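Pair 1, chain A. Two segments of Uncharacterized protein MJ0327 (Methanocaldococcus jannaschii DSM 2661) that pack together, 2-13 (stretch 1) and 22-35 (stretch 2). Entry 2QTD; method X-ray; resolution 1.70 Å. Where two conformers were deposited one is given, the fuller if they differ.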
# COMPACT_ATOMS: atom_id res chain seq x y z
N MSE A 2 9.87 -17.31 1.30
CA MSE A 2 9.93 -16.24 0.27
C MSE A 2 8.56 -15.58 0.08
O MSE A 2 7.54 -16.27 0.11
CB MSE A 2 10.33 -16.82 -1.07
CG MSE A 2 11.46 -17.82 -1.02
SE MSE A 2 12.04 -17.98 -2.85
CE MSE A 2 13.13 -16.32 -3.06
N ILE A 3 8.54 -14.26 -0.13
CA ILE A 3 7.25 -13.60 -0.29
C ILE A 3 6.77 -13.59 -1.76
O ILE A 3 7.56 -13.28 -2.69
CB ILE A 3 7.15 -12.21 0.48
CG1 ILE A 3 7.74 -11.03 -0.25
CG2 ILE A 3 7.78 -12.31 1.89
CD1 ILE A 3 7.11 -9.70 0.23
N ASN A 4 5.52 -14.02 -1.92
CA ASN A 4 4.73 -13.93 -3.14
C ASN A 4 3.45 -13.12 -2.85
O ASN A 4 2.44 -13.74 -2.44
CB ASN A 4 4.35 -15.36 -3.55
CG ASN A 4 5.56 -16.24 -3.79
OD1 ASN A 4 5.85 -17.18 -3.03
ND2 ASN A 4 6.27 -15.98 -4.87
N MSE A 5 3.46 -11.78 -3.03
CA MSE A 5 2.36 -10.91 -2.58
C MSE A 5 2.08 -9.75 -3.51
O MSE A 5 2.95 -9.31 -4.24
CB MSE A 5 2.71 -10.34 -1.20
CG MSE A 5 2.76 -11.36 -0.06
SE MSE A 5 3.22 -10.39 1.55
CE MSE A 5 1.46 -9.86 2.19
N LYS A 6 0.87 -9.21 -3.43
CA LYS A 6 0.49 -7.98 -4.10
C LYS A 6 0.32 -6.91 -2.99
O LYS A 6 -0.36 -7.15 -2.00
CB LYS A 6 -0.84 -8.19 -4.85
CG LYS A 6 -1.31 -7.01 -5.66
CD LYS A 6 -2.70 -7.19 -6.26
CE LYS A 6 -2.81 -8.37 -7.19
NZ LYS A 6 -4.04 -8.30 -8.06
N VAL A 7 0.98 -5.77 -3.18
CA VAL A 7 1.00 -4.70 -2.16
C VAL A 7 0.54 -3.41 -2.81
O VAL A 7 1.02 -3.03 -3.89
CB VAL A 7 2.40 -4.51 -1.55
CG1 VAL A 7 2.34 -3.45 -0.42
CG2 VAL A 7 3.01 -5.88 -1.06
N ALA A 8 -0.41 -2.76 -2.17
CA ALA A 8 -0.82 -1.38 -2.60
C ALA A 8 -0.13 -0.27 -1.76
O ALA A 8 -0.16 -0.29 -0.53
CB ALA A 8 -2.34 -1.25 -2.58
N ILE A 9 0.46 0.69 -2.44
CA ILE A 9 1.18 1.83 -1.80
C ILE A 9 0.51 3.13 -2.16
O ILE A 9 0.34 3.44 -3.36
CB ILE A 9 2.67 1.86 -2.20
CG1 ILE A 9 3.25 0.45 -2.07
CG2 ILE A 9 3.40 2.98 -1.37
CD1 ILE A 9 4.67 0.26 -2.38
N SER A 10 0.22 3.94 -1.15
CA SER A 10 -0.45 5.23 -1.38
C SER A 10 0.60 6.25 -1.84
O SER A 10 1.50 6.60 -1.10
CB SER A 10 -1.10 5.64 -0.08
OG SER A 10 -0.14 5.80 0.95
N MSE A 11 0.47 6.71 -3.09
CA MSE A 11 1.49 7.54 -3.75
C MSE A 11 1.04 8.95 -4.15
O MSE A 11 -0.06 9.17 -4.66
CB MSE A 11 2.02 6.83 -5.01
CG MSE A 11 2.79 5.54 -4.74
SE MSE A 11 4.44 5.90 -3.76
CE MSE A 11 5.39 7.20 -4.95
N ASP A 12 1.93 9.91 -3.92
CA ASP A 12 1.89 11.21 -4.64
C ASP A 12 2.87 11.11 -5.81
O ASP A 12 3.60 10.13 -5.94
CB ASP A 12 2.28 12.36 -3.72
CG ASP A 12 1.19 12.74 -2.73
OD1 ASP A 12 0.01 12.33 -2.86
OD2 ASP A 12 1.51 13.49 -1.82
N VAL A 13 2.91 12.12 -6.68
CA VAL A 13 3.76 12.00 -7.87
C VAL A 13 5.24 11.87 -7.50
O VAL A 13 5.95 11.14 -8.17
CB VAL A 13 3.54 13.12 -8.94
CG1 VAL A 13 2.11 13.11 -9.42
CG2 VAL A 13 3.96 14.52 -8.44
N ASP A 22 -5.51 10.86 0.83
CA ASP A 22 -5.10 12.04 0.08
C ASP A 22 -4.24 11.75 -1.15
O ASP A 22 -3.94 12.67 -1.92
CB ASP A 22 -4.45 13.07 1.04
CG ASP A 22 -2.92 13.03 1.08
OD1 ASP A 22 -2.31 11.98 1.15
OD2 ASP A 22 -2.30 14.12 1.09
N CYS A 23 -3.85 10.49 -1.34
CA CYS A 23 -2.91 10.16 -2.42
C CYS A 23 -3.43 10.50 -3.82
O CYS A 23 -4.65 10.65 -4.04
CB CYS A 23 -2.43 8.72 -2.35
SG CYS A 23 -3.62 7.44 -2.68
N LYS A 24 -2.50 10.72 -4.72
CA LYS A 24 -2.86 10.87 -6.15
C LYS A 24 -3.24 9.54 -6.75
O LYS A 24 -4.21 9.43 -7.53
CB LYS A 24 -1.71 11.55 -6.92
CG LYS A 24 -1.92 11.71 -8.44
CD LYS A 24 -3.10 12.67 -8.75
CE LYS A 24 -3.54 12.64 -10.24
NZ LYS A 24 -4.58 13.68 -10.50
N TYR A 25 -2.49 8.49 -6.40
CA TYR A 25 -2.72 7.14 -6.95
C TYR A 25 -2.21 6.09 -6.00
O TYR A 25 -1.43 6.42 -5.09
CB TYR A 25 -2.07 6.95 -8.35
CG TYR A 25 -0.55 6.92 -8.36
CD1 TYR A 25 0.16 8.09 -8.34
CD2 TYR A 25 0.17 5.74 -8.42
CE1 TYR A 25 1.58 8.09 -8.36
CE2 TYR A 25 1.58 5.73 -8.44
CZ TYR A 25 2.26 6.90 -8.41
OH TYR A 25 3.64 6.95 -8.43
N PHE A 26 -2.70 4.85 -6.19
CA PHE A 26 -2.24 3.63 -5.54
C PHE A 26 -1.32 2.94 -6.53
O PHE A 26 -1.67 2.75 -7.73
CB PHE A 26 -3.39 2.70 -5.18
CG PHE A 26 -4.46 3.37 -4.39
CD1 PHE A 26 -4.24 3.68 -3.06
CD2 PHE A 26 -5.67 3.67 -4.97
CE1 PHE A 26 -5.24 4.32 -2.31
CE2 PHE A 26 -6.69 4.30 -4.23
CZ PHE A 26 -6.46 4.61 -2.92
N LEU A 27 -0.09 2.70 -6.09
CA LEU A 27 0.85 1.85 -6.80
C LEU A 27 0.63 0.39 -6.38
O LEU A 27 0.82 0.03 -5.20
CB LEU A 27 2.29 2.31 -6.55
CG LEU A 27 3.41 1.50 -7.25
CD1 LEU A 27 3.33 1.70 -8.77
CD2 LEU A 27 4.75 1.98 -6.76
N ILE A 28 0.24 -0.47 -7.35
CA ILE A 28 0.03 -1.89 -7.09
C ILE A 28 1.30 -2.62 -7.52
O ILE A 28 1.67 -2.62 -8.70
CB ILE A 28 -1.23 -2.43 -7.80
CG1 ILE A 28 -2.48 -1.58 -7.58
CG2 ILE A 28 -1.50 -3.86 -7.40
CD1 ILE A 28 -2.81 -1.28 -6.14
N VAL A 29 1.99 -3.21 -6.55
CA VAL A 29 3.23 -3.93 -6.83
C VAL A 29 3.05 -5.40 -6.56
O VAL A 29 2.53 -5.81 -5.52
CB VAL A 29 4.46 -3.37 -6.08
CG1 VAL A 29 4.79 -1.96 -6.53
CG2 VAL A 29 4.29 -3.43 -4.60
N ARG A 30 3.48 -6.21 -7.53
CA ARG A 30 3.53 -7.67 -7.39
C ARG A 30 4.96 -8.01 -7.04
O ARG A 30 5.87 -7.68 -7.79
CB ARG A 30 3.13 -8.41 -8.68
CG ARG A 30 3.56 -9.86 -8.80
CD ARG A 30 2.98 -10.73 -7.75
NE ARG A 30 1.52 -10.74 -7.81
CZ ARG A 30 0.74 -11.43 -6.97
NH1 ARG A 30 1.26 -12.20 -6.02
NH2 ARG A 30 -0.59 -11.37 -7.12
N ILE A 31 5.13 -8.70 -5.91
CA ILE A 31 6.44 -9.12 -5.41
C ILE A 31 6.44 -10.62 -5.51
O ILE A 31 5.47 -11.27 -5.11
CB ILE A 31 6.66 -8.71 -3.96
CG1 ILE A 31 6.77 -7.18 -3.82
CG2 ILE A 31 7.94 -9.49 -3.40
CD1 ILE A 31 6.32 -6.60 -2.42
N ASP A 32 7.49 -11.19 -6.09
CA ASP A 32 7.55 -12.62 -6.31
C ASP A 32 8.96 -13.07 -6.14
O ASP A 32 9.88 -12.36 -6.55
CB ASP A 32 7.10 -12.97 -7.71
CG ASP A 32 6.30 -14.22 -7.75
OD1 ASP A 32 6.60 -15.15 -6.97
OD2 ASP A 32 5.32 -14.23 -8.54
N ASP A 33 9.10 -14.22 -5.49
CA ASP A 33 10.39 -14.72 -5.05
C ASP A 33 11.25 -13.58 -4.51
O ASP A 33 12.38 -13.38 -4.96
CB ASP A 33 11.05 -15.46 -6.23
CG ASP A 33 10.38 -16.79 -6.55
OD1 ASP A 33 10.05 -17.55 -5.60
OD2 ASP A 33 10.19 -17.08 -7.75
N ASN A 34 10.64 -12.80 -3.59
CA ASN A 34 11.25 -11.60 -2.99
C ASN A 34 11.73 -10.48 -3.94
O ASN A 34 12.61 -9.71 -3.57
CB ASN A 34 12.40 -12.03 -2.04
CG ASN A 34 11.93 -12.95 -0.92
OD1 ASN A 34 10.89 -12.70 -0.29
ND2 ASN A 34 12.69 -14.01 -0.64
N GLU A 35 11.16 -10.38 -5.15
CA GLU A 35 11.53 -9.36 -6.13
C GLU A 35 10.27 -8.70 -6.64
O GLU A 35 9.30 -9.40 -6.85
CB GLU A 35 12.25 -10.01 -7.30
CG GLU A 35 12.75 -9.00 -8.34
CD GLU A 35 13.76 -9.58 -9.26
OE1 GLU A 35 13.37 -10.34 -10.17
OE2 GLU A 35 14.95 -9.26 -9.08
O HOH W 1 0.37 13.69 0.56
O HOH W 2 -1.91 14.32 -2.45

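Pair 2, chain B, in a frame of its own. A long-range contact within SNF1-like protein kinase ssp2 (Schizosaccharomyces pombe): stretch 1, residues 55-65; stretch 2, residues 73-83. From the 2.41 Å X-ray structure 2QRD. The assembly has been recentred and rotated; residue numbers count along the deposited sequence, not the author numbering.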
# COMPACT_ATOMS: atom_id res chain seq x y z
N MET B 55 2.65 -11.69 -36.81
CA MET B 55 2.36 -10.26 -36.90
C MET B 55 1.65 -9.71 -35.64
O MET B 55 1.73 -8.52 -35.37
CB MET B 55 1.61 -9.91 -38.21
CG MET B 55 0.10 -10.16 -38.23
SD MET B 55 -0.59 -9.68 -39.82
CE MET B 55 -2.25 -9.15 -39.42
N TYR B 56 1.00 -10.59 -34.88
CA TYR B 56 0.31 -10.20 -33.63
C TYR B 56 1.19 -10.22 -32.37
O TYR B 56 0.74 -9.92 -31.30
CB TYR B 56 -0.96 -11.03 -33.42
CG TYR B 56 -1.99 -10.81 -34.50
CD1 TYR B 56 -2.22 -11.77 -35.46
CD2 TYR B 56 -2.70 -9.61 -34.59
CE1 TYR B 56 -3.14 -11.56 -36.48
CE2 TYR B 56 -3.64 -9.39 -35.61
CZ TYR B 56 -3.86 -10.37 -36.54
OH TYR B 56 -4.79 -10.18 -37.56
N THR B 57 2.46 -10.59 -32.54
CA THR B 57 3.51 -10.46 -31.53
C THR B 57 4.37 -9.23 -31.90
O THR B 57 5.04 -9.21 -32.96
CB THR B 57 4.40 -11.73 -31.51
OG1 THR B 57 3.57 -12.88 -31.37
CG2 THR B 57 5.42 -11.70 -30.38
N ILE B 58 4.30 -8.21 -31.06
CA ILE B 58 5.05 -6.96 -31.24
C ILE B 58 6.07 -6.84 -30.09
O ILE B 58 5.68 -6.93 -28.91
CB ILE B 58 4.12 -5.70 -31.23
CG1 ILE B 58 3.03 -5.80 -32.31
CG2 ILE B 58 4.93 -4.38 -31.31
CD1 ILE B 58 1.77 -4.89 -32.07
N LYS B 59 7.35 -6.62 -30.44
CA LYS B 59 8.32 -6.24 -29.42
C LYS B 59 8.55 -4.73 -29.45
O LYS B 59 8.79 -4.15 -30.50
CB LYS B 59 9.63 -7.04 -29.54
CG LYS B 59 9.44 -8.54 -29.28
CD LYS B 59 10.66 -9.18 -28.72
CE LYS B 59 10.55 -10.72 -28.85
NZ LYS B 59 11.36 -11.47 -27.80
N SER B 60 8.46 -4.09 -28.30
CA SER B 60 8.57 -2.64 -28.28
C SER B 60 9.70 -2.21 -27.35
O SER B 60 9.99 -2.87 -26.34
CB SER B 60 7.23 -1.99 -27.88
OG SER B 60 6.89 -2.34 -26.56
N ARG B 61 10.35 -1.12 -27.72
CA ARG B 61 11.34 -0.49 -26.87
C ARG B 61 10.89 0.93 -26.52
O ARG B 61 10.44 1.68 -27.40
CB ARG B 61 12.70 -0.49 -27.56
CG ARG B 61 13.84 -0.23 -26.62
CD ARG B 61 15.14 -0.20 -27.36
NE ARG B 61 15.08 0.76 -28.45
CZ ARG B 61 15.91 0.77 -29.48
NH1 ARG B 61 16.88 -0.14 -29.53
NH2 ARG B 61 15.77 1.68 -30.45
N TRP B 62 11.02 1.28 -25.25
CA TRP B 62 10.56 2.56 -24.71
C TRP B 62 11.72 3.22 -23.97
O TRP B 62 12.38 2.59 -23.11
CB TRP B 62 9.45 2.33 -23.68
CG TRP B 62 8.19 1.61 -24.14
CD1 TRP B 62 8.06 0.30 -24.57
CD2 TRP B 62 6.87 2.16 -24.15
NE1 TRP B 62 6.74 0.03 -24.88
CE2 TRP B 62 5.99 1.14 -24.62
CE3 TRP B 62 6.35 3.42 -23.82
CZ2 TRP B 62 4.62 1.35 -24.76
CZ3 TRP B 62 4.97 3.62 -23.95
CH2 TRP B 62 4.12 2.59 -24.44
N GLU B 63 11.97 4.49 -24.30
CA GLU B 63 12.92 5.29 -23.52
C GLU B 63 12.27 5.55 -22.15
O GLU B 63 11.07 5.77 -22.07
CB GLU B 63 13.36 6.58 -24.26
CG GLU B 63 14.22 6.31 -25.53
CD GLU B 63 15.42 7.29 -25.79
OE1 GLU B 63 15.22 8.42 -26.33
OE2 GLU B 63 16.60 6.90 -25.53
N ILE B 64 13.03 5.44 -21.07
CA ILE B 64 12.42 5.67 -19.76
C ILE B 64 12.51 7.16 -19.45
O ILE B 64 13.60 7.70 -19.37
CB ILE B 64 13.01 4.75 -18.61
CG1 ILE B 64 12.84 3.27 -18.95
CG2 ILE B 64 12.32 5.03 -17.29
CD1 ILE B 64 13.76 2.34 -18.21
N PRO B 65 11.35 7.83 -19.29
CA PRO B 65 11.37 9.28 -19.12
C PRO B 65 12.30 9.80 -18.04
O PRO B 65 13.05 10.75 -18.30
CB PRO B 65 9.91 9.60 -18.78
CG PRO B 65 9.13 8.54 -19.50
CD PRO B 65 9.98 7.30 -19.30
N ASN B 73 20.59 6.66 -21.65
CA ASN B 73 20.06 5.76 -22.68
C ASN B 73 19.71 4.41 -22.04
O ASN B 73 20.36 3.37 -22.28
CB ASN B 73 21.02 5.58 -23.87
CG ASN B 73 20.83 6.64 -24.98
OD1 ASN B 73 21.81 7.16 -25.54
ND2 ASN B 73 19.57 6.93 -25.32
N THR B 74 18.68 4.45 -21.22
CA THR B 74 18.14 3.27 -20.58
C THR B 74 16.72 3.08 -21.06
O THR B 74 15.99 4.03 -21.33
CB THR B 74 18.27 3.34 -19.06
OG1 THR B 74 17.30 2.48 -18.45
CG2 THR B 74 18.06 4.71 -18.61
N TYR B 75 16.36 1.81 -21.19
CA TYR B 75 15.29 1.38 -22.04
C TYR B 75 14.49 0.31 -21.35
O TYR B 75 15.03 -0.45 -20.55
CB TYR B 75 15.86 0.79 -23.34
CG TYR B 75 16.50 1.77 -24.31
CD1 TYR B 75 17.88 1.85 -24.43
CD2 TYR B 75 15.72 2.59 -25.13
CE1 TYR B 75 18.49 2.73 -25.32
CE2 TYR B 75 16.32 3.47 -26.04
CZ TYR B 75 17.70 3.54 -26.12
OH TYR B 75 18.31 4.39 -27.02
N ALA B 76 13.21 0.24 -21.69
CA ALA B 76 12.29 -0.73 -21.16
C ALA B 76 11.77 -1.54 -22.35
O ALA B 76 11.39 -0.97 -23.36
CB ALA B 76 11.17 -0.03 -20.47
N TYR B 77 11.79 -2.86 -22.23
CA TYR B 77 11.32 -3.75 -23.30
C TYR B 77 9.97 -4.42 -22.95
O TYR B 77 9.82 -5.11 -21.93
CB TYR B 77 12.40 -4.77 -23.60
CG TYR B 77 13.70 -4.11 -23.98
CD1 TYR B 77 14.03 -3.93 -25.31
CD2 TYR B 77 14.64 -3.68 -23.00
CE1 TYR B 77 15.23 -3.33 -25.68
CE2 TYR B 77 15.85 -3.07 -23.36
CZ TYR B 77 16.12 -2.89 -24.72
OH TYR B 77 17.30 -2.32 -25.16
N ILE B 78 8.99 -4.18 -23.81
CA ILE B 78 7.62 -4.61 -23.57
C ILE B 78 7.17 -5.40 -24.83
O ILE B 78 7.25 -4.92 -25.96
CB ILE B 78 6.69 -3.37 -23.27
CG1 ILE B 78 7.15 -2.64 -21.99
CG2 ILE B 78 5.20 -3.76 -23.17
CD1 ILE B 78 6.46 -1.29 -21.70
N GLU B 79 6.73 -6.63 -24.63
CA GLU B 79 6.19 -7.42 -25.73
C GLU B 79 4.67 -7.50 -25.66
O GLU B 79 4.09 -7.78 -24.60
CB GLU B 79 6.80 -8.81 -25.70
CG GLU B 79 6.29 -9.73 -26.78
CD GLU B 79 6.76 -11.16 -26.58
OE1 GLU B 79 7.87 -11.36 -26.00
OE2 GLU B 79 6.02 -12.09 -27.00
N LEU B 80 4.01 -7.23 -26.78
CA LEU B 80 2.56 -7.26 -26.86
C LEU B 80 2.13 -8.48 -27.60
O LEU B 80 2.78 -8.88 -28.54
CB LEU B 80 2.01 -6.04 -27.57
CG LEU B 80 2.37 -4.59 -27.19
CD1 LEU B 80 1.92 -4.25 -25.80
CD2 LEU B 80 3.83 -4.25 -27.40
N GLN B 81 1.03 -9.08 -27.18
CA GLN B 81 0.51 -10.27 -27.84
C GLN B 81 -1.01 -10.21 -27.93
O GLN B 81 -1.69 -10.18 -26.92
CB GLN B 81 0.95 -11.53 -27.09
CG GLN B 81 0.46 -12.84 -27.69
CD GLN B 81 1.03 -13.11 -29.06
OE1 GLN B 81 2.22 -13.37 -29.21
NE2 GLN B 81 0.17 -13.05 -30.07
N LEU B 82 -1.54 -10.20 -29.15
CA LEU B 82 -2.97 -10.29 -29.35
C LEU B 82 -3.42 -11.77 -29.36
O LEU B 82 -2.78 -12.64 -29.97
CB LEU B 82 -3.42 -9.54 -30.63
CG LEU B 82 -4.91 -9.11 -30.72
CD1 LEU B 82 -5.24 -7.93 -29.78
CD2 LEU B 82 -5.38 -8.77 -32.13
N TYR B 83 -4.50 -12.02 -28.62
CA TYR B 83 -5.16 -13.31 -28.56
C TYR B 83 -6.65 -13.19 -28.85
O TYR B 83 -7.32 -12.25 -28.35
CB TYR B 83 -5.05 -13.91 -27.17
CG TYR B 83 -3.67 -14.32 -26.72
CD1 TYR B 83 -3.02 -15.42 -27.29
CD2 TYR B 83 -3.04 -13.63 -25.69
CE1 TYR B 83 -1.76 -15.80 -26.87
CE2 TYR B 83 -1.78 -14.01 -25.25
CZ TYR B 83 -1.16 -15.09 -25.83
OH TYR B 83 0.07 -15.43 -25.38
O HOH W 3 1.24 -13.81 -32.76

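The sharpest difference lies on one face of two nearly identical antiparallel ladders: where pair 1 sets the small A:Ala8 against A:Ile28, with A:Ala8 CB 3.6 Å from A:Ile28 CD1, pair 2 sets B:Arg61 against B:Tyr77 and reaches diagonally to B:Tyr75. B:Arg61 CG lies 3.5 Å from B:Tyr77 CE1, while B:Arg61 CD and CZ sit over the face of the B:Tyr75 ring, 4.1 and 4.8 Å from its centroid, a CH-pi contact and a cation-pi contact. At the position of B:Tyr75, pair 1 also carries an aromatic residue, A:Phe26, but the short A:Ala8 does not extend over its ring.

The frame beneath is shared. Fourteen central residues superpose with an RMSD of 0.5 Å, and the strand axes approach to 4.5 Å at 153° in pair 1 and to 4.6 Å at 160° in pair 2. A:Val7 and A:Val29 match B:Ser60 and B:Ile78, and both are hydrogen-bonded pairs: A:Val7 N to A:Val29 O and A:Val29 N to A:Val7 O are each 2.8 Å, B:Ser60 N to B:Ile78 O is 2.8 Å and B:Ile78 N to B:Ser60 O is 3.0 Å. Here the side chains part ways. A:Val7 CB packs on A:Val29 CG2 at 3.7 Å, whereas B:Ser60 OG donates a second hydrogen bond to B:Ile78 O at 2.7 Å and accepts one from B:Trp62 NE1 at 2.9 Å, so the hydroxyl is satisfied in a buried site.

The next pair on the face of A:Val7 and A:Val29 (B:Ser60 and B:Ile78 in pair 2), A:Ile9 with A:Leu27, matches B:Trp62 with B:Ala76. In pair 2 B:Trp62 CB lies 4.3 Å from B:Ala76 CB, and B:Ile78 CD1 lies over the five-membered ring of the indole, 3.7 Å from its centroid; in pair 1 two branched aliphatic chains meet at a similar distance, A:Ile9 CB to A:Leu27 CB being 4.4 Å. A:Met11, a selenomethionine, matches B:Ile64. Its CB lies over the A:Tyr25 ring, 3.6 Å from the centroid, and its CG is 3.7 Å from A:Leu27 CB; B:Ile64 CG1 likewise reaches the matching B:Ala76 CB, at 4.0 Å.

Both pairs have a lysine where A:Lys6 matches B:Lys59, but the residues across from it carry opposite charges. A:Arg30 turns a guanidinium face toward A:Lys6 CB, and A:Lys6 CE lies 3.7 Å from A:Arg30 NH2, so the two basic side chains lie side by side; B:Glu79 makes a long salt bridge, B:Lys59 NZ to B:Glu79 OE1, at 3.9 Å.

At the far end A:Asn4 and A:Asp32 match B:Thr57 and B:Gln81. B:Thr57 OG1 donates to B:Gln81 OE1 at 2.6 Å, and a water joins B:Thr57 OG1 to B:Gln81 NE2. A:Asn4 ND2 and A:Asp32 OD1 are modelled 2.3 Å apart, too short for a hydrogen bond, in one of two deposited conformers of A:Asn4. Pair 1 then enters a type I' turn from A:Asp32 to A:Glu35, whose A:Asn34 OD1 accepts from A:Ile3 N at 2.8 Å, while the strand of pair 2 runs on.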